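Local coordinates for SusD homolog (Bacteroides thetaiotaomicron VPI-5482, PDB 3IV0), which probably binds glycans at the outer membrane of a gut bacterium, in the manner of SusD proteins, at residues T56-G61 with K295-F300. Numbering follows the deposited sequence. Where two conformers were deposited one is given.
With EDO (1,2-ethanediol), chain F.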
ATOM      1  N   THR A  56       5.448 -20.243  -1.503  1.00 15.19           N
ATOM      2  CA  THR A  56       5.547 -21.448  -0.712  1.00 15.21           C
ATOM      3  C   THR A  56       6.533 -21.249   0.426  1.00 13.93           C
ATOM      4  O   THR A  56       7.597 -20.703   0.205  1.00 14.16           O
ATOM      5  CB  THR A  56       6.045 -22.632  -1.579  1.00 16.20           C
ATOM      6  OG1 THR A  56       5.184 -22.790  -2.707  1.00 16.97           O
ATOM      7  CG2 THR A  56       6.089 -23.901  -0.773  1.00 19.31           C
ATOM      8  N   ALA A  57       6.164 -21.677   1.633  1.00 14.36           N
ATOM      9  CA  ALA A  57       7.050 -21.627   2.800  1.00 14.09           C
ATOM     10  C   ALA A  57       8.140 -22.664   2.706  1.00 15.69           C
ATOM     11  O   ALA A  57       7.886 -23.771   2.262  1.00 16.16           O
ATOM     12  CB  ALA A  57       6.254 -21.828   4.079  1.00 15.71           C
ATOM     13  N   TYR A  58       9.331 -22.308   3.146  1.00 15.45           N
ATOM     14  CA  TYR A  58      10.398 -23.299   3.257  1.00 16.72           C
ATOM     15  C   TYR A  58      10.166 -24.235   4.448  1.00 19.50           C
ATOM     16  O   TYR A  58      10.651 -25.355   4.424  1.00 20.27           O
ATOM     17  CB  TYR A  58      11.743 -22.609   3.347  1.00 17.04           C
ATOM     18  CG  TYR A  58      12.213 -22.063   2.024  1.00 17.22           C
ATOM     19  CD1 TYR A  58      12.909 -22.876   1.130  1.00 16.91           C
ATOM     20  CD2 TYR A  58      12.001 -20.730   1.674  1.00 18.62           C
ATOM     21  CE1 TYR A  58      13.333 -22.398  -0.084  1.00 19.66           C
ATOM     22  CE2 TYR A  58      12.435 -20.234   0.460  1.00 19.17           C
ATOM     23  CZ  TYR A  58      13.120 -21.063  -0.413  1.00 19.18           C
ATOM     24  OH  TYR A  58      13.556 -20.546  -1.622  1.00 21.05           O
ATOM     25  N   SER A  59       9.400 -23.801   5.443  0.50 17.93           N
ATOM     26  CA  SER A  59       9.066 -24.623   6.602  0.50 19.83           C
ATOM     27  C   SER A  59       7.537 -24.719   6.728  0.50 20.22           C
ATOM     28  O   SER A  59       6.901 -23.733   7.085  0.50 20.67           O
ATOM     29  CB  SER A  59       9.687 -24.005   7.865  0.50 21.00           C
ATOM     30  OG  SER A  59      11.113 -24.151   7.894  0.50 19.99           O
ATOM     31  N   THR A  60       6.946 -25.884   6.434  1.00 22.56           N
ATOM     32  CA  THR A  60       5.491 -26.028   6.412  1.00 24.44           C
ATOM     33  C   THR A  60       4.837 -25.663   7.749  1.00 24.34           C
ATOM     34  O   THR A  60       3.651 -25.362   7.798  1.00 24.25           O
ATOM     35  CB  THR A  60       5.067 -27.472   6.011  1.00 27.11           C
ATOM     36  OG1 THR A  60       5.478 -28.400   7.018  1.00 35.86           O
ATOM     37  CG2 THR A  60       5.680 -27.863   4.693  1.00 31.24           C
ATOM     38  N   GLY A  61       5.606 -25.696   8.832  1.00 23.25           N
ATOM     39  CA  GLY A  61       5.131 -25.205  10.130  1.00 25.01           C
ATOM     40  C   GLY A  61       4.699 -23.734  10.175  1.00 24.42           C
ATOM     41  O   GLY A  61       3.937 -23.338  11.077  1.00 24.51           O
ATOM     42  N   LYS A 295      20.597 -16.698   7.913  1.00 26.48           N
ATOM     43  CA  LYS A 295      19.620 -17.777   7.977  1.00 24.62           C
ATOM     44  C   LYS A 295      19.992 -18.686   6.853  1.00 21.99           C
ATOM     45  O   LYS A 295      20.614 -18.246   5.891  1.00 24.71           O
ATOM     46  CB  LYS A 295      18.199 -17.259   7.724  1.00 25.62           C
ATOM     47  CG  LYS A 295      17.627 -16.483   8.856  1.00 29.43           C
ATOM     48  CD  LYS A 295      16.103 -16.611   8.880  1.00 35.74           C
ATOM     49  CE  LYS A 295      15.445 -15.769   7.808  1.00 34.03           C
ATOM     50  NZ  LYS A 295      13.938 -15.724   7.968  1.00 31.76           N
ATOM     51  N   SER A 296      19.553 -19.938   6.909  1.00 20.75           N
ATOM     52  CA  SER A 296      19.841 -20.869   5.855  1.00 19.19           C
ATOM     53  C   SER A 296      18.856 -20.739   4.685  1.00 17.62           C
ATOM     54  O   SER A 296      19.160 -21.114   3.574  1.00 19.70           O
ATOM     55  CB  SER A 296      19.804 -22.304   6.397  1.00 20.31           C
ATOM     56  OG  SER A 296      20.802 -22.497   7.405  1.00 22.12           O
HETATM   57  N   MSE A 297      17.639 -20.263   4.965  0.50 17.62           N
HETATM   58  CA  MSE A 297      16.611 -20.084   3.924  0.50 16.43           C
HETATM   59  C   MSE A 297      15.639 -19.000   4.399  0.50 15.54           C
HETATM   60  O   MSE A 297      15.495 -18.780   5.598  0.50 15.37           O
HETATM   61  CB  MSE A 297      15.856 -21.391   3.623  0.50 16.94           C
HETATM   62  CG  MSE A 297      15.023 -21.938   4.791  0.50 16.52           C
HETATM   63 SE   MSE A 297      14.796 -23.905   4.853  0.38 17.20          SE
HETATM   64  CE  MSE A 297      14.201 -24.021   6.674  0.50 26.55           C
ATOM     65  N   PRO A 298      14.979 -18.306   3.453  1.00 13.90           N
ATOM     66  CA  PRO A 298      13.963 -17.312   3.844  1.00 14.10           C
ATOM     67  C   PRO A 298      12.685 -17.929   4.338  1.00 15.23           C
ATOM     68  O   PRO A 298      12.527 -19.133   4.365  1.00 15.50           O
ATOM     69  CB  PRO A 298      13.679 -16.561   2.547  1.00 15.90           C
ATOM     70  CG  PRO A 298      14.655 -17.022   1.546  1.00 20.64           C
ATOM     71  CD  PRO A 298      15.114 -18.397   1.995  1.00 16.34           C
ATOM     72  N   LEU A 299      11.714 -17.088   4.689  1.00 13.88           N
ATOM     73  CA  LEU A 299      10.402 -17.586   5.057  1.00 13.67           C
ATOM     74  C   LEU A 299       9.675 -18.258   3.891  1.00 13.07           C
ATOM     75  O   LEU A 299       9.052 -19.307   4.047  1.00 14.17           O
ATOM     76  CB  LEU A 299       9.548 -16.416   5.593  1.00 14.49           C
ATOM     77  CG  LEU A 299       8.141 -16.782   6.031  1.00 15.13           C
ATOM     78  CD1 LEU A 299       8.199 -17.522   7.340  1.00 17.49           C
ATOM     79  CD2 LEU A 299       7.280 -15.509   6.208  1.00 15.10           C
ATOM     80  N   PHE A 300       9.714 -17.633   2.714  1.00 13.72           N
ATOM     81  CA  PHE A 300       9.019 -18.157   1.547  1.00 13.21           C
ATOM     82  C   PHE A 300       9.683 -17.730   0.257  1.00 12.84           C
ATOM     83  O   PHE A 300      10.530 -16.856   0.233  1.00 12.82           O
ATOM     84  CB  PHE A 300       7.517 -17.775   1.528  1.00 13.64           C
ATOM     85  CG  PHE A 300       7.232 -16.287   1.400  1.00 12.20           C
ATOM     86  CD1 PHE A 300       7.257 -15.641   0.156  1.00 12.60           C
ATOM     87  CD2 PHE A 300       6.889 -15.547   2.501  1.00 12.79           C
ATOM     88  CE1 PHE A 300       6.964 -14.294   0.032  1.00 15.42           C
ATOM     89  CE2 PHE A 300       6.614 -14.188   2.388  1.00 14.25           C
ATOM     90  CZ  PHE A 300       6.637 -13.568   1.164  1.00 13.41           C
TER
HETATM   91  C1  EDO F   5      12.172 -12.292   9.212  1.00 29.46           C
HETATM   92  O1  EDO F   5      13.232 -13.184   8.995  1.00 32.44           O
HETATM   93  C2  EDO F   5      10.751 -12.848   9.251  1.00 29.16           C
HETATM   94  O2  EDO F   5      10.621 -14.051   8.515  1.00 31.40           O
HETATM   95  O   HOH W   1       9.195 -20.964   6.115  1.00 16.43           O
HETATM   96  O   HOH W   2      11.706 -21.292   6.897  1.00 26.63           O
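Tyr58 sets CG anti to its own carbonyl carbon (chi1 -75°), which sends the ring across to 295-300, while Met297 (selenomethionine) has CG wedged between N and C of its own backbone (chi1 65°) and then runs extended, so the two side chains lie alongside each other, pointing opposite ways. Met297 CB lies over one ring face, 4.3 Å from the centroid of the Tyr58 ring, a CH-pi contact. The selenium passes obliquely beside the ring as a Met-aromatic contact and meets Tyr58 CB at 3.6 Å; the long, unbranched chain of methionine, here with selenium in place of sulfur, suits this alongside fit. Pro298 crosses the ring obliquely, its CD 3.6 Å from Tyr58 CE2, a rigid apolar partner for the aromatic carbons. At the ring's edge, near its plane, lies Leu299 O, which accepts from Tyr58 N at 3.1 Å, fairly straight at the hydrogen but from above the carbonyl plane. Leu299 O is gripped a second time by a water, 2.7 Å away, that also accepts from Ser59 N. Tyrosine joins a broad apolar ring to a polar tip, and its OH is hydrogen-bonded to Lys339 N; an alanine here, without ring or hydroxyl, would probably leave Met297 and Pro298 less firmly held and loosen the tie to Lys339. Just before Tyr58, Ala57 and Phe300 form an antiparallel non-hydrogen-bonded pair, CA to CA 4.2 Å, in the two-stranded sheet of 55-57 and 300-302, where Thr56 bonds Cys301 through the backbone. Ala57's small methyl shares a sheet face with Phe300 CB; both side chains touch Val65 of helix 63-69, Phe300 also Asn287 of helix 284-287.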